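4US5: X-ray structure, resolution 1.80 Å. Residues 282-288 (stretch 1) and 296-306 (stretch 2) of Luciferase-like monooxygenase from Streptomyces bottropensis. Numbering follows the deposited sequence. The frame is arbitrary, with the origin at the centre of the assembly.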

ATOM      1  N   GLU B 282     -20.343   1.501  32.777  1.00 24.11           N
ATOM      2  CA  GLU B 282     -20.801   2.861  32.976  1.00 24.79           C
ATOM      3  C   GLU B 282     -21.545   3.360  31.718  1.00 24.24           C
ATOM      4  O   GLU B 282     -22.636   3.929  31.798  1.00 22.34           O
ATOM      5  N   TRP B 283     -20.925   3.166  30.557  1.00 23.44           N
ATOM      6  CA  TRP B 283     -21.489   3.577  29.297  1.00 22.65           C
ATOM      7  C   TRP B 283     -21.757   2.348  28.445  1.00 23.09           C
ATOM      8  O   TRP B 283     -21.006   1.376  28.514  1.00 24.08           O
ATOM      9  N   PRO B 284     -22.786   2.409  27.577  1.00 21.94           N
ATOM     10  CA  PRO B 284     -23.049   1.211  26.765  1.00 21.92           C
ATOM     11  C   PRO B 284     -21.839   0.886  25.878  1.00 20.29           C
ATOM     12  O   PRO B 284     -21.214   1.800  25.340  1.00 21.14           O
ATOM     13  N   ARG B 285     -21.562  -0.389  25.673  1.00 18.79           N
ATOM     14  CA  ARG B 285     -20.457  -0.773  24.814  1.00 18.65           C
ATOM     15  C   ARG B 285     -20.641  -0.197  23.391  1.00 17.07           C
ATOM     16  O   ARG B 285     -19.699   0.347  22.786  1.00 18.42           O
ATOM     17  N   TYR B 286     -21.848  -0.360  22.877  1.00 18.38           N
ATOM     18  CA  TYR B 286     -22.232   0.139  21.572  1.00 18.09           C
ATOM     19  C   TYR B 286     -23.368   1.140  21.772  1.00 17.74           C
ATOM     20  O   TYR B 286     -24.337   0.875  22.500  1.00 19.24           O
ATOM     21  N   VAL B 287     -23.239   2.299  21.141  1.00 17.60           N
ATOM     22  CA  VAL B 287     -24.177   3.395  21.331  1.00 16.77           C
ATOM     23  C   VAL B 287     -25.207   3.383  20.241  1.00 18.01           C
ATOM     24  O   VAL B 287     -24.869   3.522  19.051  1.00 17.49           O
ATOM     25  N   VAL B 288     -26.482   3.281  20.637  1.00 17.46           N
ATOM     26  CA  VAL B 288     -27.576   3.045  19.694  1.00 20.79           C
ATOM     27  C   VAL B 288     -28.717   4.008  19.966  1.00 22.39           C
ATOM     28  O   VAL B 288     -29.056   4.252  21.143  1.00 20.97           O
ATOM     29  N   ASP B 296     -26.625  12.926  22.816  1.00 20.83           N
ATOM     30  CA  ASP B 296     -26.548  13.199  24.267  1.00 22.33           C
ATOM     31  C   ASP B 296     -25.625  12.208  24.962  1.00 20.74           C
ATOM     32  O   ASP B 296     -24.793  12.593  25.796  1.00 21.47           O
ATOM     33  N   GLN B 297     -25.762  10.926  24.638  1.00 20.90           N
ATOM     34  CA  GLN B 297     -24.931   9.897  25.248  1.00 21.06           C
ATOM     35  C   GLN B 297     -23.458  10.128  24.918  1.00 20.39           C
ATOM     36  O   GLN B 297     -22.575  10.057  25.784  1.00 22.49           O
ATOM     37  N   LEU B 298     -23.181  10.392  23.645  1.00 20.13           N
ATOM     38  CA  LEU B 298     -21.806  10.523  23.202  1.00 20.01           C
ATOM     39  C   LEU B 298     -21.152  11.779  23.742  1.00 18.70           C
ATOM     40  O   LEU B 298     -19.987  11.774  24.092  1.00 19.13           O
ATOM     41  N   THR B 299     -21.934  12.844  23.867  1.00 21.78           N
ATOM     42  CA  THR B 299     -21.434  14.095  24.425  1.00 22.40           C
ATOM     43  C   THR B 299     -21.019  13.915  25.908  1.00 22.94           C
ATOM     44  O   THR B 299     -19.975  14.414  26.331  1.00 23.59           O
ATOM     45  N   LYS B 300     -21.829  13.194  26.679  1.00 22.24           N
ATOM     46  CA  LYS B 300     -21.472  12.864  28.071  1.00 22.73           C
ATOM     47  C   LYS B 300     -20.130  12.157  28.102  1.00 23.73           C
ATOM     48  O   LYS B 300     -19.255  12.461  28.943  1.00 23.87           O
HETATM   49  N   MSE B 301     -19.949  11.207  27.175  1.00 20.57           N
HETATM   50  CA  MSE B 301     -18.743  10.391  27.142  1.00 21.17           C
HETATM   51  C   MSE B 301     -17.557  11.216  26.767  1.00 21.17           C
HETATM   52  O   MSE B 301     -16.490  11.110  27.374  1.00 21.61           O
ATOM     53  N   ALA B 302     -17.729  12.070  25.779  1.00 22.35           N
ATOM     54  CA  ALA B 302     -16.661  12.992  25.376  1.00 22.56           C
ATOM     55  C   ALA B 302     -16.254  13.994  26.486  1.00 23.74           C
ATOM     56  O   ALA B 302     -15.070  14.224  26.711  1.00 23.07           O
ATOM     57  N   ASP B 303     -17.239  14.566  27.170  1.00 25.49           N
ATOM     58  CA  ASP B 303     -16.974  15.498  28.266  1.00 26.47           C
ATOM     59  C   ASP B 303     -16.165  14.805  29.339  1.00 25.75           C
ATOM     60  O   ASP B 303     -15.186  15.354  29.845  1.00 24.47           O
ATOM     61  N   ALA B 304     -16.580  13.584  29.695  1.00 24.62           N
ATOM     62  CA  ALA B 304     -15.933  12.854  30.769  1.00 24.11           C
ATOM     63  C   ALA B 304     -14.496  12.456  30.462  1.00 23.90           C
ATOM     64  O   ALA B 304     -13.656  12.427  31.354  1.00 25.18           O
ATOM     65  N   THR B 305     -14.227  12.117  29.190  1.00 21.19           N
ATOM     66  CA  THR B 305     -12.944  11.597  28.807  1.00 19.60           C
ATOM     67  C   THR B 305     -11.993  12.652  28.267  1.00 20.89           C
ATOM     68  O   THR B 305     -10.827  12.361  28.061  1.00 22.28           O
ATOM     69  N   GLY B 306     -12.498  13.854  28.007  1.00 20.94           N
ATOM     70  CA  GLY B 306     -11.719  14.904  27.373  1.00 23.01           C
ATOM     71  C   GLY B 306     -11.471  14.639  25.901  1.00 23.08           C
ATOM     72  O   GLY B 306     -10.580  15.226  25.320  1.00 23.54           O
TER

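A helix that packs against an extended segment often does so through one large aromatic side chain, with the helical residues arranged around its ring. Residues 282-288 and 296-306 of this luciferase-like monooxygenase illustrate the principle. The helix runs at 142° to the strand that includes Val287 and Val288, the two axes approach to 9.5 Å, and no hydrogen bond links the two stretches; the closest contacts are all between side chains.

Trp283 is the centrepiece. Its CA-to-CB bond points toward the helix, and chi1 in the m well (-61°) with chi2 at -54° lays the indole along residues one and two turns apart. Met301, present as selenomethionine, covers one face. Met301 CG stands 3.5 Å from the centroid of the Trp283 five-membered ring and only 6° off the ring normal, a CH-pi contact of nearly ideal geometry. The Met301 CA-to-CB bond points sideways, so the approach depends on the rotamer: chi1 in m (-68°) carries CG over the ring, and chi2 in t (165°) extends the chain to selenium. The selenium meets the same ring obliquely, Met301 SE lying 4.6 Å from the centroid of the Trp283 five-membered ring, and also reaches the strand, where Met301 SE is 4.1 Å from Val287 CG2.

Farther along the helix, the small side chain of Ala304 points toward the other stretch and meets the indole near its plane, with Ala304 CB 3.6 Å from Trp283 CZ2. Thr305 adds a methyl contact, Thr305 CG2 lying 4.0 Å from Trp283 CH2. With chi1 in p, Thr305 turns OG1 back to its own helix, Thr305 OG1 donating a 2.8 Å hydrogen bond to Met301 O, while the methyl faces the tryptophan.

Gln297 shows how a polar residue can serve such an interface. Chi1 is t, but chi2 in p (67°) bends the chain, bringing its amide beside the loop: Gln297 NE2 lies 3.6 Å from Trp283 CD1, and Gln297 OE1 lies 3.6 Å from Pro284 CD. These are packing contacts. The aliphatic part contributes as well, with Gln297 CG 4.1 Å from Val287 CG1.

Val287, with chi1 t, points toward the helix and offers CG1 to Gln297 and CG2 to Leu298 and Met301. Val287 CG2 meets Leu298 CD2 at 4.0 Å. Leu298 starts from a CA-to-CB bond directed away, yet its m,t rotamer (-70°, 167°) brings CD2 back to the valine. The CA-to-CB bond of Arg285 also points away, but here the side chain makes no contact with the helix, and its guanidinium is hydrogen-bonded elsewhere in the structure.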

ATOM      1  CB  GLU B 282     -19.634   3.772  33.305  1.00 23.82           C
ATOM      2  CG  GLU B 282     -20.088   5.219  33.439  1.00 22.93           C
ATOM      3  CD  GLU B 282     -19.004   6.174  33.848  1.00 23.36           C
ATOM      4  OE1 GLU B 282     -17.800   5.813  33.806  1.00 27.37           O
ATOM      5  OE2 GLU B 282     -19.379   7.309  34.154  1.00 26.46           O
ATOM      6  CB  TRP B 283     -20.545   4.532  28.565  1.00 20.95           C
ATOM      7  CG  TRP B 283     -20.267   5.784  29.315  1.00 19.35           C
ATOM      8  CD1 TRP B 283     -21.180   6.655  29.816  1.00 20.74           C
ATOM      9  CD2 TRP B 283     -18.985   6.322  29.621  1.00 21.68           C
ATOM     10  NE1 TRP B 283     -20.566   7.697  30.422  1.00 22.31           N
ATOM     11  CE2 TRP B 283     -19.204   7.530  30.309  1.00 23.31           C
ATOM     12  CE3 TRP B 283     -17.671   5.924  29.370  1.00 22.36           C
ATOM     13  CZ2 TRP B 283     -18.155   8.337  30.759  1.00 24.57           C
ATOM     14  CZ3 TRP B 283     -16.639   6.751  29.791  1.00 26.87           C
ATOM     15  CH2 TRP B 283     -16.896   7.931  30.488  1.00 25.09           C
ATOM     16  CB  PRO B 284     -24.274   1.607  25.924  1.00 23.84           C
ATOM     17  CG  PRO B 284     -24.402   3.083  26.034  1.00 24.55           C
ATOM     18  CD  PRO B 284     -23.682   3.526  27.263  1.00 23.39           C
ATOM     19  CB  ARG B 285     -20.333  -2.281  24.717  1.00 17.85           C
ATOM     20  CG  ARG B 285     -19.125  -2.710  23.878  1.00 18.94           C
ATOM     21  CD  ARG B 285     -19.154  -4.162  23.526  1.00 20.24           C
ATOM     22  NE  ARG B 285     -18.862  -4.999  24.695  1.00 23.50           N
ATOM     23  CZ  ARG B 285     -17.643  -5.280  25.126  1.00 22.29           C
ATOM     24  NH1 ARG B 285     -16.586  -4.785  24.534  1.00 22.75           N
ATOM     25  NH2 ARG B 285     -17.490  -6.039  26.188  1.00 24.55           N
ATOM     26  CB  TYR B 286     -22.727  -1.012  20.691  1.00 18.88           C
ATOM     27  CG  TYR B 286     -21.744  -2.145  20.520  1.00 19.34           C
ATOM     28  CD1 TYR B 286     -20.380  -1.925  20.458  1.00 19.26           C
ATOM     29  CD2 TYR B 286     -22.195  -3.455  20.389  1.00 21.61           C
ATOM     30  CE1 TYR B 286     -19.500  -2.969  20.262  1.00 19.69           C
ATOM     31  CE2 TYR B 286     -21.311  -4.509  20.191  1.00 21.20           C
ATOM     32  CZ  TYR B 286     -19.979  -4.267  20.147  1.00 20.25           C
ATOM     33  OH  TYR B 286     -19.093  -5.278  19.956  1.00 21.27           O
ATOM     34  CB  VAL B 287     -23.429   4.722  21.369  1.00 17.39           C
ATOM     35  CG1 VAL B 287     -24.391   5.903  21.461  1.00 18.16           C
ATOM     36  CG2 VAL B 287     -22.469   4.723  22.542  1.00 18.12           C
ATOM     37  CB  VAL B 288     -28.139   1.622  19.833  1.00 21.65           C
ATOM     38  CG1 VAL B 288     -29.258   1.371  18.818  1.00 21.86           C
ATOM     39  CG2 VAL B 288     -27.035   0.594  19.690  1.00 24.25           C
ATOM     40  CB  ASP B 296     -27.948  13.159  24.886  1.00 25.31           C
ATOM     41  CG  ASP B 296     -28.823  14.326  24.456  1.00 30.00           C
ATOM     42  OD1 ASP B 296     -28.314  15.301  23.848  1.00 31.18           O
ATOM     43  OD2 ASP B 296     -30.035  14.264  24.708  1.00 34.42           O
ATOM     44  CB  GLN B 297     -25.375   8.510  24.772  1.00 22.72           C
ATOM     45  CG  GLN B 297     -24.566   7.355  25.314  1.00 23.13           C
ATOM     46  CD  GLN B 297     -24.749   7.156  26.831  1.00 29.81           C
ATOM     47  OE1 GLN B 297     -25.706   6.532  27.266  1.00 28.90           O
ATOM     48  NE2 GLN B 297     -23.830   7.703  27.627  1.00 28.70           N
ATOM     49  CB  LEU B 298     -21.730  10.511  21.657  1.00 19.33           C
ATOM     50  CG  LEU B 298     -22.036   9.176  20.998  1.00 19.49           C
ATOM     51  CD1 LEU B 298     -22.234   9.370  19.488  1.00 19.12           C
ATOM     52  CD2 LEU B 298     -20.921   8.177  21.257  1.00 21.85           C
ATOM     53  CB  THR B 299     -22.463  15.228  24.260  1.00 24.38           C
ATOM     54  OG1 THR B 299     -22.643  15.486  22.864  1.00 26.63           O
ATOM     55  CG2 THR B 299     -21.960  16.510  24.922  1.00 27.38           C
ATOM     56  CB  LYS B 300     -22.529  11.970  28.701  1.00 25.59           C
ATOM     57  CG  LYS B 300     -23.854  12.650  29.034  1.00 31.22           C
ATOM     58  CD  LYS B 300     -24.731  11.743  29.910  1.00 37.63           C
ATOM     59  CE  LYS B 300     -26.017  12.417  30.387  1.00 43.95           C
ATOM     60  NZ  LYS B 300     -26.973  11.466  31.042  1.00 46.76           N
HETATM   61  CB  MSE B 301     -18.937   9.217  26.172  1.00 21.70           C
HETATM   62  CG  MSE B 301     -19.973   8.240  26.728  1.00 22.06           C
HETATM   63 SE   MSE B 301     -20.577   7.008  25.358  1.00 25.70          SE
HETATM   64  CE  MSE B 301     -18.929   5.972  25.230  1.00 22.59           C
ATOM     65  CB  ALA B 302     -17.040  13.716  24.110  1.00 21.69           C
ATOM     66  CB  ASP B 303     -18.281  16.013  28.886  1.00 29.40           C
ATOM     67  CG  ASP B 303     -18.997  16.996  28.014  1.00 33.90           C
ATOM     68  OD1 ASP B 303     -18.406  17.532  27.072  1.00 37.43           O
ATOM     69  OD2 ASP B 303     -20.198  17.235  28.250  1.00 34.85           O
ATOM     70  CB  ALA B 304     -16.749  11.633  31.145  1.00 23.58           C
ATOM     71  CB  THR B 305     -13.115  10.505  27.734  1.00 18.82           C
ATOM     72  OG1 THR B 305     -13.838  11.049  26.616  1.00 19.92           O
ATOM     73  CG2 THR B 305     -13.884   9.299  28.324  1.00 18.93           C
TER